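Local structure of esterase (Thermotoga maritima, 3DOH) at residues L245-I251 with F284-F288; Y174-L180 with P213-P219; W278-E283 with K302-I306; S225-F231 with M272-G276. The protein is a thermostable esterase with an immunoglobulin-like domain, and probably hydrolyses carboxylic esters through its alpha/beta-hydrolase domain. One frame throughout, in Å; residues are numbered along the deposited sequence.

Contact 2 comes first along the chain and is complete before the others begin: after a 32-residue excursion, 213-219 returns to pair with 174-180 in the alpha/beta-hydrolase sheet. The loop 225-231 then opens contact 4 and helix segment 245-251 opens contact 1. Contact 4 closes at 272-276, at the start of helix 272-283, and the far end of this helix opens contact 3. The loop 284-288 closes contact 1, and 302-306 closes contact 3. Contact 1 therefore crosses both contacts 4 and 3, which follow in series. Contacts 1, 3 and 4 tie helices 242-257 and 272-283 to their loops, and contact 1 touches the sheet of contact 2 through L217 and P219.

Contact 1 of 4, residues L245-I251 with F284-F288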
loop_
_atom_site.group_PDB
_atom_site.type_symbol
_atom_site.label_atom_id
_atom_site.label_comp_id
_atom_site.label_asym_id
_atom_site.label_seq_id
_atom_site.Cartn_x
_atom_site.Cartn_y
_atom_site.Cartn_z
ATOM N N LEU A 245 21.550 2.772 50.720
ATOM C CA LEU A 245 22.280 3.382 51.831
ATOM C C LEU A 245 23.610 3.896 51.377
ATOM O O LEU A 245 24.026 4.986 51.730
ATOM C CB LEU A 245 22.480 2.400 52.973
ATOM C CG LEU A 245 21.168 2.150 53.700
ATOM C CD1 LEU A 245 21.359 0.972 54.646
ATOM C CD2 LEU A 245 20.705 3.399 54.416
ATOM N N ALA A 246 24.280 3.116 50.566
ATOM C CA ALA A 246 25.504 3.580 50.034
ATOM C C ALA A 246 25.236 4.923 49.292
ATOM O O ALA A 246 25.828 5.938 49.670
ATOM C CB ALA A 246 26.109 2.511 49.164
ATOM N N VAL A 247 24.312 4.962 48.307
ATOM C CA VAL A 247 23.959 6.213 47.574
ATOM C C VAL A 247 23.860 7.456 48.478
ATOM O O VAL A 247 24.364 8.532 48.158
ATOM C CB VAL A 247 22.635 6.055 46.789
ATOM C CG1 VAL A 247 22.190 7.371 46.153
ATOM C CG2 VAL A 247 22.763 4.961 45.759
ATOM N N ILE A 248 23.224 7.312 49.628
ATOM C CA ILE A 248 23.181 8.449 50.542
ATOM C C ILE A 248 24.575 8.966 50.929
ATOM O O ILE A 248 24.866 10.160 50.818
ATOM C CB ILE A 248 22.364 8.137 51.779
ATOM C CG1 ILE A 248 20.949 7.772 51.352
ATOM C CG2 ILE A 248 22.371 9.325 52.707
ATOM C CD1 ILE A 248 20.209 8.907 50.648
ATOM N N LYS A 249 25.432 8.046 51.352
ATOM C CA LYS A 249 26.791 8.386 51.764
ATOM C C LYS A 249 27.482 9.091 50.634
ATOM O O LYS A 249 28.252 9.999 50.841
ATOM C CB LYS A 249 27.560 7.126 52.164
ATOM C CG LYS A 249 27.079 6.511 53.460
ATOM C CD LYS A 249 27.633 5.121 53.626
ATOM C CE LYS A 249 27.029 4.466 54.873
ATOM N NZ LYS A 249 27.471 3.026 55.058
ATOM N N ILE A 250 27.164 8.700 49.413
ATOM C CA ILE A 250 27.802 9.342 48.278
ATOM C C ILE A 250 27.234 10.734 47.947
ATOM O O ILE A 250 28.001 11.623 47.537
ATOM C CB ILE A 250 28.066 8.341 47.106
ATOM C CG1 ILE A 250 27.855 8.922 45.739
ATOM C CG2 ILE A 250 27.216 7.051 47.216
ATOM C CD1 ILE A 250 27.827 7.745 44.795
ATOM N N ILE A 251 25.939 10.956 48.201
ATOM C CA ILE A 251 25.390 12.323 48.161
ATOM C C ILE A 251 26.204 13.225 49.100
ATOM O O ILE A 251 26.577 14.355 48.746
ATOM C CB ILE A 251 23.849 12.360 48.443
ATOM C CG1 ILE A 251 23.085 11.889 47.194
ATOM C CG2 ILE A 251 23.360 13.759 48.821
ATOM C CD1 ILE A 251 21.708 11.337 47.482
ATOM N N PHE A 284 14.738 9.446 54.531
ATOM C CA PHE A 284 15.638 10.586 54.679
ATOM C C PHE A 284 14.944 11.884 54.276
ATOM O O PHE A 284 15.413 12.603 53.396
ATOM C CB PHE A 284 16.901 10.383 53.840
ATOM C CG PHE A 284 17.725 9.200 54.261
ATOM C CD1 PHE A 284 18.549 9.274 55.372
ATOM C CD2 PHE A 284 17.677 8.015 53.547
ATOM C CE1 PHE A 284 19.309 8.187 55.763
ATOM C CE2 PHE A 284 18.434 6.925 53.933
ATOM C CZ PHE A 284 19.252 7.012 55.042
ATOM N N PRO A 285 13.824 12.173 54.930
ATOM C CA PRO A 285 12.949 13.264 54.522
ATOM C C PRO A 285 13.660 14.580 54.544
ATOM O O PRO A 285 13.234 15.533 53.898
ATOM C CB PRO A 285 11.869 13.281 55.600
ATOM C CG PRO A 285 12.323 12.361 56.678
ATOM C CD PRO A 285 13.263 11.414 56.069
ATOM N N GLU A 286 14.759 14.624 55.271
ATOM C CA GLU A 286 15.436 15.864 55.497
ATOM C C GLU A 286 16.309 16.185 54.306
ATOM O O GLU A 286 16.691 17.343 54.104
ATOM C CB GLU A 286 16.244 15.757 56.792
ATOM C CG GLU A 286 15.368 15.316 58.012
ATOM C CD GLU A 286 14.201 16.297 58.309
ATOM O OE1 GLU A 286 14.502 17.452 58.726
ATOM O OE2 GLU A 286 13.000 15.908 58.140
ATOM N N LEU A 287 16.605 15.178 53.499
ATOM C CA LEU A 287 17.632 15.356 52.494
ATOM C C LEU A 287 17.147 15.995 51.155
ATOM O O LEU A 287 17.817 16.851 50.580
ATOM C CB LEU A 287 18.402 14.038 52.284
ATOM C CG LEU A 287 19.779 14.265 51.654
ATOM C CD1 LEU A 287 20.682 14.900 52.644
ATOM C CD2 LEU A 287 20.380 12.995 51.164
ATOM N N PHE A 288 15.970 15.603 50.679
ATOM C CA PHE A 288 15.570 15.941 49.310
ATOM C C PHE A 288 14.558 17.078 49.198
ATOM O O PHE A 288 13.660 17.206 50.014
ATOM C CB PHE A 288 15.070 14.688 48.601
ATOM C CG PHE A 288 16.039 13.523 48.660
ATOM C CD1 PHE A 288 17.131 13.463 47.798
ATOM C CD2 PHE A 288 15.833 12.475 49.552
ATOM C CE1 PHE A 288 18.011 12.389 47.834
ATOM C CE2 PHE A 288 16.705 11.393 49.603
ATOM C CZ PHE A 288 17.799 11.354 48.752
#
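In this alpha/beta-hydrolase domain the helix 242-257 packs against the central sheet, and its segment L245-I251 is flanked here by the loop that leads from helix 272-283 into strand 290-294. The loop begins at F284, the first residue to leave helical conformation. The F284 ring reaches across to helix 242-257: I248 CG1 sits over one face, 4.1 Å from the F284 ring centroid, in a CH-pi contact, while L245 CD2 lies at the ring edge, 3.9 Å from F284 CZ. A flat aromatic suits this place because it can meet two aliphatic side chains one helical turn apart with different parts of one ring. P285 and E286 then carry the chain round a turn away from the helix, closed by the hydrogen bond from L287 N to F284 O (2.8 Å). The turn brings L287 back to face the helix, where its branched end reaches two isoleucines, with L287 CD2 4.1 Å from I248 CD1 and 3.9 Å from I251 CG2. F288, buried, completes the apolar cluster and also touches I265 and I267 of strand 264-270, so the helix, the loop and the sheet share one core. I248 and I251, spaced i, i+3, present the same helix face to it: I248 CD1 approaches F288 CZ at 3.9 Å, and I251 CD1 meets the edge of that ring, 3.9 Å from F288 CE1.

Contact 2 of 4, residues Y174-L180 with P213-P219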
loop_
_atom_site.group_PDB
_atom_site.type_symbol
_atom_site.label_atom_id
_atom_site.label_comp_id
_atom_site.label_asym_id
_atom_site.label_seq_id
_atom_site.Cartn_x
_atom_site.Cartn_y
_atom_site.Cartn_z
ATOM N N TYR A 174 24.767 24.959 43.206
ATOM C CA TYR A 174 23.837 24.405 42.205
ATOM C C TYR A 174 23.157 23.108 42.661
ATOM O O TYR A 174 23.691 22.391 43.488
ATOM C CB TYR A 174 24.526 24.178 40.859
ATOM C CG TYR A 174 25.202 25.409 40.299
ATOM C CD1 TYR A 174 24.471 26.365 39.581
ATOM C CD2 TYR A 174 26.591 25.616 40.490
ATOM C CE1 TYR A 174 25.077 27.482 39.078
ATOM C CE2 TYR A 174 27.210 26.729 39.992
ATOM C CZ TYR A 174 26.455 27.675 39.297
ATOM O OH TYR A 174 27.083 28.793 38.777
ATOM N N PRO A 175 21.967 22.808 42.107
ATOM C CA PRO A 175 21.162 21.634 42.403
ATOM C C PRO A 175 21.858 20.321 42.085
ATOM O O PRO A 175 22.764 20.273 41.236
ATOM C CB PRO A 175 19.998 21.773 41.424
ATOM C CG PRO A 175 19.973 23.201 41.077
ATOM C CD PRO A 175 21.341 23.655 41.084
ATOM N N LEU A 176 21.412 19.247 42.719
ATOM C CA LEU A 176 21.897 17.940 42.357
ATOM C C LEU A 176 20.691 17.111 42.003
ATOM O O LEU A 176 19.728 17.014 42.797
ATOM C CB LEU A 176 22.672 17.302 43.515
ATOM C CG LEU A 176 23.066 15.820 43.451
ATOM C CD1 LEU A 176 24.112 15.498 42.389
ATOM C CD2 LEU A 176 23.560 15.355 44.806
ATOM N N VAL A 177 20.705 16.529 40.810
ATOM C CA VAL A 177 19.691 15.524 40.519
ATOM C C VAL A 177 20.304 14.138 40.695
ATOM O O VAL A 177 21.343 13.808 40.064
ATOM C CB VAL A 177 19.064 15.692 39.109
ATOM C CG1 VAL A 177 18.107 14.528 38.822
ATOM C CG2 VAL A 177 18.342 17.046 38.960
ATOM N N VAL A 178 19.683 13.318 41.535
ATOM C CA VAL A 178 20.123 11.939 41.717
ATOM C C VAL A 178 19.155 10.957 41.065
ATOM O O VAL A 178 17.965 10.944 41.383
ATOM C CB VAL A 178 20.270 11.586 43.210
ATOM C CG1 VAL A 178 20.157 12.839 44.064
ATOM C CG2 VAL A 178 19.225 10.559 43.616
ATOM N N PHE A 179 19.668 10.137 40.153
ATOM C CA PHE A 179 18.826 9.190 39.426
ATOM C C PHE A 179 19.050 7.734 39.857
ATOM O O PHE A 179 20.200 7.222 39.825
ATOM C CB PHE A 179 19.064 9.312 37.905
ATOM C CG PHE A 179 18.420 8.191 37.099
ATOM C CD1 PHE A 179 17.031 7.991 37.137
ATOM C CD2 PHE A 179 19.199 7.318 36.348
ATOM C CE1 PHE A 179 16.432 6.944 36.438
ATOM C CE2 PHE A 179 18.604 6.266 35.652
ATOM C CZ PHE A 179 17.208 6.079 35.709
ATOM N N LEU A 180 17.967 7.056 40.231
ATOM C CA LEU A 180 18.054 5.622 40.522
ATOM C C LEU A 180 17.465 4.789 39.396
ATOM O O LEU A 180 16.260 4.873 39.113
ATOM C CB LEU A 180 17.327 5.300 41.805
ATOM C CG LEU A 180 17.727 6.131 43.011
ATOM C CD1 LEU A 180 16.769 5.786 44.189
ATOM C CD2 LEU A 180 19.226 5.922 43.370
ATOM N N PRO A 213 21.711 24.921 35.406
ATOM C CA PRO A 213 22.931 24.200 35.782
ATOM C C PRO A 213 22.798 23.536 37.148
ATOM O O PRO A 213 22.018 23.994 37.983
ATOM C CB PRO A 213 23.984 25.308 35.837
ATOM C CG PRO A 213 23.212 26.536 36.167
ATOM C CD PRO A 213 21.883 26.382 35.484
ATOM N N CYS A 214 23.556 22.467 37.369
ATOM C CA CYS A 214 22.978 21.142 37.559
ATOM C C CYS A 214 24.061 20.070 37.624
ATOM O O CYS A 214 24.802 19.864 36.663
ATOM C CB CYS A 214 21.989 20.822 36.438
ATOM S SG CYS A 214 21.115 19.252 36.637
ATOM N N PHE A 215 24.148 19.391 38.764
ATOM C CA PHE A 215 24.851 18.135 38.848
ATOM C C PHE A 215 23.860 16.975 38.719
ATOM O O PHE A 215 22.684 17.073 39.122
ATOM C CB PHE A 215 25.514 17.999 40.215
ATOM C CG PHE A 215 26.661 18.955 40.468
ATOM C CD1 PHE A 215 26.428 20.254 40.909
ATOM C CD2 PHE A 215 27.976 18.522 40.353
ATOM C CE1 PHE A 215 27.485 21.130 41.170
ATOM C CE2 PHE A 215 29.055 19.394 40.630
ATOM C CZ PHE A 215 28.815 20.685 41.032
ATOM N N VAL A 216 24.358 15.861 38.184
ATOM C CA VAL A 216 23.585 14.632 38.099
ATOM C C VAL A 216 24.403 13.478 38.601
ATOM O O VAL A 216 25.463 13.191 38.075
ATOM C CB VAL A 216 23.177 14.299 36.664
ATOM C CG1 VAL A 216 22.240 13.094 36.630
ATOM C CG2 VAL A 216 22.514 15.484 36.010
ATOM N N LEU A 217 23.877 12.798 39.605
ATOM C CA LEU A 217 24.486 11.610 40.119
ATOM C C LEU A 217 23.627 10.440 39.705
ATOM O O LEU A 217 22.411 10.405 39.951
ATOM C CB LEU A 217 24.572 11.693 41.641
ATOM C CG LEU A 217 24.590 10.394 42.425
ATOM C CD1 LEU A 217 25.853 9.679 42.188
ATOM C CD2 LEU A 217 24.425 10.686 43.874
ATOM N N ALA A 218 24.285 9.456 39.104
ATOM C CA ALA A 218 23.614 8.276 38.607
ATOM C C ALA A 218 24.384 7.084 39.128
ATOM O O ALA A 218 25.397 6.683 38.560
ATOM C CB ALA A 218 23.591 8.292 37.083
ATOM N N PRO A 219 23.976 6.568 40.270
ATOM C CA PRO A 219 24.526 5.325 40.819
ATOM C C PRO A 219 24.055 4.016 40.182
ATOM O O PRO A 219 22.908 3.919 39.738
ATOM C CB PRO A 219 24.117 5.384 42.301
ATOM C CG PRO A 219 22.930 6.239 42.322
ATOM C CD PRO A 219 23.084 7.250 41.208
HETATM O O HOH W 1 20.796 5.039 38.813
#
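L176 lays its CD1 across the neighbouring strand, 3.6 Å from F215 CB and 3.9 Å from L217 CB. These three side chains and V178 share one face of the sheet, where L217 also packs on helix 242-257; V177 and V216 occupy the other. Beta-branched valines suit such extended backbone. The strands run parallel, 21° apart, with L176, V177 and V178 beside F215, V216 and L217. V177 bonds both ways, its N to F215 O (2.7 Å) and its O receiving L217 N (2.8 Å); F215 N to P175 O (3.0 Å) and F179 N to L217 O (2.8 Å) continue the pattern. P219 has no NH to offer F179 O, so water 1 bridges instead, donating to F179 O (2.5 Å) and P219 O (2.6 Å). At the other end Y174 CE1 touches P213 CG at 3.6 Å. With 174-180 lying between 215-219 and 264-270, the sheet has the swapped 1-2-4-3-5-6-7-8 strand order of the alpha/beta-hydrolase fold.

Contact 3 of 4, residues W278-E283 with K302-I306; sequences WTAIME and KVERI
A salt-bridge network of E283, K302 and R305 borders an apolar patch where the C-terminal end of helix 272-283 meets a turn-rich loop. Residues 278-283 are helical (M282 N to W278 O 3.2 Å, E283 N to T279 O 2.8 Å). Residues 303-305 have helical phi/psi without regular helical bonding; R305 N bonds to K302 O and I306 N to V303 O, both at 3.2 Å. The nearest CA atoms are those of M282 and I306, 6.0 Å apart. I306 (chi1 p, chi2 t) sets CG2 3.4 Å from I281 O and 4.0 Å from M282 CG, and CD1 at the edge of the W278 ring, 3.9 Å from CZ3. In the alpha/beta-hydrolase fold this loop links strands 290-294 and 311-316, and I306 also packs on I311. M282, long and unbranched (chi1 -96°, chi2 and chi3 t), passes SD 3.8 Å from K302 CB and reaches V303 CG1 with CE at 3.9 Å. Extended K302 (chi2 to chi4 t) brings NZ 2.8 Å from OE2 of E283 (chi1 m, chi2 m). R305 NH1 donates to M282 O at 3.2 Å and makes a long salt bridge of 3.6 Å to E283 OE1.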
loop_
_atom_site.group_PDB
_atom_site.type_symbol
_atom_site.label_atom_id
_atom_site.label_comp_id
_atom_site.label_asym_id
_atom_site.label_seq_id
_atom_site.Cartn_x
_atom_site.Cartn_y
_atom_site.Cartn_z
ATOM N N TRP A 278 10.860 6.360 46.410
ATOM C CA TRP A 278 9.878 6.476 47.507
ATOM C C TRP A 278 10.562 6.185 48.834
ATOM O O TRP A 278 10.278 6.872 49.823
ATOM C CB TRP A 278 8.724 5.496 47.360
ATOM C CG TRP A 278 7.690 5.915 46.407
ATOM C CD1 TRP A 278 7.360 5.290 45.224
ATOM C CD2 TRP A 278 6.793 7.047 46.535
ATOM N NE1 TRP A 278 6.335 5.965 44.622
ATOM C CE2 TRP A 278 5.963 7.044 45.393
ATOM C CE3 TRP A 278 6.625 8.067 47.498
ATOM C CZ2 TRP A 278 4.969 8.015 45.181
ATOM C CZ3 TRP A 278 5.633 9.041 47.287
ATOM C CH2 TRP A 278 4.817 9.003 46.139
ATOM N N THR A 279 11.434 5.155 48.847
ATOM C CA THR A 279 12.092 4.690 50.058
ATOM C C THR A 279 13.062 5.751 50.563
ATOM O O THR A 279 13.035 6.111 51.740
ATOM C CB THR A 279 12.795 3.309 49.842
ATOM O OG1 THR A 279 11.813 2.295 49.530
ATOM C CG2 THR A 279 13.605 2.877 51.093
ATOM N N ALA A 280 13.905 6.248 49.656
ATOM C CA ALA A 280 14.847 7.348 49.935
ATOM C C ALA A 280 14.242 8.565 50.613
ATOM O O ALA A 280 14.768 9.055 51.605
ATOM C CB ALA A 280 15.536 7.780 48.679
ATOM N N ILE A 281 13.156 9.085 50.068
ATOM C CA ILE A 281 12.600 10.308 50.630
ATOM C C ILE A 281 11.901 10.037 51.949
ATOM O O ILE A 281 11.886 10.879 52.814
ATOM C CB ILE A 281 11.649 11.053 49.644
ATOM C CG1 ILE A 281 10.491 10.151 49.196
ATOM C CG2 ILE A 281 12.444 11.682 48.477
ATOM C CD1 ILE A 281 9.413 10.866 48.517
ATOM N N MET A 282 11.319 8.865 52.102
ATOM C CA MET A 282 10.607 8.520 53.309
ATOM C C MET A 282 11.594 8.226 54.448
ATOM O O MET A 282 11.334 8.538 55.626
ATOM C CB MET A 282 9.717 7.308 53.045
ATOM C CG MET A 282 8.267 7.622 52.703
ATOM S SD MET A 282 7.467 6.113 52.170
ATOM C CE MET A 282 5.939 6.730 51.480
ATOM N N GLU A 283 12.734 7.630 54.104
ATOM C CA GLU A 283 13.753 7.300 55.121
ATOM C C GLU A 283 14.745 8.428 55.386
ATOM O O GLU A 283 15.497 8.356 56.353
ATOM C CB GLU A 283 14.510 6.030 54.749
ATOM C CG GLU A 283 13.652 4.773 54.656
ATOM C CD GLU A 283 12.790 4.526 55.889
ATOM O OE1 GLU A 283 13.243 4.735 57.037
ATOM O OE2 GLU A 283 11.636 4.103 55.719
ATOM N N LYS A 302 4.203 5.708 56.013
ATOM C CA LYS A 302 5.260 6.698 56.220
ATOM C C LYS A 302 5.100 8.038 55.506
ATOM O O LYS A 302 5.991 8.897 55.600
ATOM C CB LYS A 302 6.606 6.069 55.917
ATOM C CG LYS A 302 6.938 4.991 56.913
ATOM C CD LYS A 302 8.211 4.271 56.574
ATOM C CE LYS A 302 8.691 3.567 57.815
ATOM N NZ LYS A 302 9.991 2.867 57.600
ATOM N N VAL A 303 3.969 8.248 54.839
ATOM C CA VAL A 303 3.818 9.451 54.017
ATOM C C VAL A 303 3.750 10.741 54.836
ATOM O O VAL A 303 3.866 11.840 54.321
ATOM C CB VAL A 303 2.611 9.383 53.062
ATOM C CG1 VAL A 303 2.404 7.964 52.525
ATOM C CG2 VAL A 303 1.383 9.857 53.752
ATOM N N GLU A 304 3.569 10.592 56.131
ATOM C CA GLU A 304 3.477 11.742 56.999
ATOM C C GLU A 304 4.820 12.477 57.075
ATOM O O GLU A 304 4.849 13.691 57.179
ATOM C CB GLU A 304 2.977 11.296 58.389
ATOM C CG GLU A 304 2.502 12.448 59.285
ATOM C CD GLU A 304 1.189 13.097 58.822
ATOM O OE1 GLU A 304 0.189 12.368 58.682
ATOM O OE2 GLU A 304 1.159 14.332 58.615
ATOM N N ARG A 305 5.924 11.742 57.007
ATOM C CA ARG A 305 7.256 12.346 57.041
ATOM C C ARG A 305 7.545 13.142 55.775
ATOM O O ARG A 305 8.418 14.010 55.778
ATOM C CB ARG A 305 8.323 11.269 57.129
ATOM C CG ARG A 305 7.833 9.991 57.711
ATOM C CD ARG A 305 8.921 8.980 57.694
ATOM N NE ARG A 305 8.803 8.074 58.825
ATOM C CZ ARG A 305 9.724 7.179 59.153
ATOM N NH1 ARG A 305 10.829 7.052 58.436
ATOM N NH2 ARG A 305 9.530 6.402 60.198
ATOM N N ILE A 306 6.844 12.806 54.689
ATOM C CA ILE A 306 7.121 13.402 53.383
ATOM C C ILE A 306 6.053 14.434 53.044
ATOM O O ILE A 306 6.058 15.019 51.955
ATOM C CB ILE A 306 7.323 12.348 52.220
ATOM C CG1 ILE A 306 6.170 11.367 52.130
ATOM C CG2 ILE A 306 8.604 11.565 52.389
ATOM C CD1 ILE A 306 6.001 10.743 50.744
HETATM O O HOH W 2 12.548 3.562 59.624
#

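Contact 4 of 4, residues S225-F231 with M272-G276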
loop_
_atom_site.group_PDB
_atom_site.type_symbol
_atom_site.label_atom_id
_atom_site.label_comp_id
_atom_site.label_asym_id
_atom_site.label_seq_id
_atom_site.Cartn_x
_atom_site.Cartn_y
_atom_site.Cartn_z
ATOM N N SER A 225 21.143 -7.371 43.972
ATOM C CA SER A 225 20.338 -6.622 44.929
ATOM C C SER A 225 19.490 -5.565 44.229
ATOM O O SER A 225 19.031 -5.768 43.106
ATOM C CB SER A 225 21.232 -5.965 45.983
ATOM O OG SER A 225 20.464 -5.465 47.064
ATOM N N SER A 226 19.284 -4.437 44.903
ATOM C CA SER A 226 18.286 -3.462 44.479
ATOM C C SER A 226 18.006 -2.444 45.580
ATOM O O SER A 226 18.217 -2.721 46.761
ATOM C CB SER A 226 16.989 -4.166 44.072
ATOM O OG SER A 226 16.283 -4.632 45.210
ATOM N N TRP A 227 17.532 -1.268 45.186
ATOM C CA TRP A 227 17.712 -0.050 45.994
ATOM C C TRP A 227 16.998 -0.195 47.340
ATOM O O TRP A 227 17.535 0.167 48.372
ATOM C CB TRP A 227 17.213 1.214 45.276
ATOM C CG TRP A 227 17.761 1.483 43.900
ATOM C CD1 TRP A 227 17.075 1.442 42.735
ATOM C CD2 TRP A 227 19.095 1.858 43.565
ATOM N NE1 TRP A 227 17.883 1.753 41.689
ATOM C CE2 TRP A 227 19.137 2.018 42.165
ATOM C CE3 TRP A 227 20.265 2.080 44.311
ATOM C CZ2 TRP A 227 20.315 2.393 41.481
ATOM C CZ3 TRP A 227 21.419 2.444 43.637
ATOM C CH2 TRP A 227 21.434 2.600 42.227
ATOM N N SER A 228 15.778 -0.719 47.287
ATOM C CA SER A 228 14.957 -1.017 48.445
ATOM C C SER A 228 14.895 -2.525 48.568
ATOM O O SER A 228 15.236 -3.221 47.618
ATOM C CB SER A 228 13.533 -0.482 48.245
ATOM O OG SER A 228 12.726 -1.397 47.520
ATOM N N THR A 229 14.464 -3.018 49.726
ATOM C CA THR A 229 14.188 -4.439 49.903
ATOM C C THR A 229 13.049 -4.900 48.999
ATOM O O THR A 229 12.039 -5.420 49.473
ATOM C CB THR A 229 13.836 -4.768 51.366
ATOM O OG1 THR A 229 12.822 -3.866 51.830
ATOM C CG2 THR A 229 15.066 -4.641 52.251
ATOM N N LEU A 230 13.223 -4.705 47.697
ATOM C CA LEU A 230 12.259 -5.184 46.705
ATOM C C LEU A 230 12.624 -6.620 46.325
ATOM O O LEU A 230 11.881 -7.561 46.646
ATOM C CB LEU A 230 12.255 -4.249 45.464
ATOM C CG LEU A 230 11.467 -4.534 44.162
ATOM C CD1 LEU A 230 9.953 -4.501 44.382
ATOM C CD2 LEU A 230 11.843 -3.550 43.055
ATOM N N PHE A 231 13.786 -6.760 45.675
ATOM C CA PHE A 231 14.357 -8.036 45.232
ATOM C C PHE A 231 15.129 -8.809 46.346
ATOM O O PHE A 231 15.681 -9.888 46.098
ATOM C CB PHE A 231 15.268 -7.812 44.003
ATOM C CG PHE A 231 14.545 -7.306 42.765
ATOM C CD1 PHE A 231 14.617 -5.971 42.396
ATOM C CD2 PHE A 231 13.819 -8.181 41.944
ATOM C CE1 PHE A 231 13.958 -5.502 41.236
ATOM C CE2 PHE A 231 13.156 -7.723 40.781
ATOM C CZ PHE A 231 13.225 -6.379 40.434
ATOM N N MET A 272 12.253 -0.243 39.780
ATOM C CA MET A 272 13.066 -0.530 40.989
ATOM C C MET A 272 13.630 0.776 41.551
ATOM O O MET A 272 13.740 0.967 42.774
ATOM C CB MET A 272 14.183 -1.552 40.674
ATOM C CG MET A 272 15.066 -2.004 41.854
ATOM S SD MET A 272 16.614 -2.844 41.358
ATOM C CE MET A 272 17.712 -1.530 40.765
ATOM N N GLY A 273 13.942 1.697 40.644
ATOM C CA GLY A 273 14.383 3.048 41.031
ATOM C C GLY A 273 13.254 3.939 41.546
ATOM O O GLY A 273 13.516 4.971 42.202
ATOM N N GLY A 274 12.011 3.563 41.207
ATOM C CA GLY A 274 10.819 4.259 41.677
ATOM C C GLY A 274 10.535 3.907 43.120
ATOM O O GLY A 274 10.343 4.782 43.949
ATOM N N TYR A 275 10.514 2.620 43.428
ATOM C CA TYR A 275 10.559 2.131 44.835
ATOM C C TYR A 275 11.706 2.762 45.591
ATOM O O TYR A 275 11.530 3.218 46.724
ATOM C CB TYR A 275 10.722 0.601 44.901
ATOM C CG TYR A 275 9.486 -0.174 44.536
ATOM C CD1 TYR A 275 8.605 -0.618 45.530
ATOM C CD2 TYR A 275 9.198 -0.483 43.215
ATOM C CE1 TYR A 275 7.470 -1.361 45.217
ATOM C CE2 TYR A 275 8.066 -1.218 42.890
ATOM C CZ TYR A 275 7.208 -1.651 43.912
ATOM O OH TYR A 275 6.075 -2.346 43.628
ATOM N N GLY A 276 12.876 2.778 44.940
ATOM C CA GLY A 276 14.077 3.410 45.481
ATOM C C GLY A 276 13.851 4.846 45.901
ATOM O O GLY A 276 14.255 5.251 47.013
HETATM O O HOH W 3 14.066 -1.202 44.850
#
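M272, the residue most covered here, follows S271 of a probable nucleophile elbow and opens helix 272-283. Its unbranched side chain enters the curled loop 225-231: CE lies 3.6 Å from W227 CD1, and SD makes Met-aromatic contacts with W227 and F231, 5.0 Å from the centroid of the W227 five-membered ring and 4.8 Å from that of F231. W227 lies along the helix start, with CD1 3.6 Å from G273 CA and CB 3.8 Å from G276 CA; a beta carbon on G276 would crowd W227 CB. W227 NE1 is hydrogen-bonded to H181 O. L230 touches both M272 and Y275: CD2 is 3.8 Å from M272 CG, and CD1 sits over the Y275 ring, 3.9 Å from its centroid, in a CH-pi contact. No direct hydrogen bond joins the segments; water 3 links them, accepting from S228 N and donating to M272 O, both at 3.0 Å. The loop is thus fitted to the helix by sulfur, aromatic and aliphatic packing, close to the probable catalytic serine.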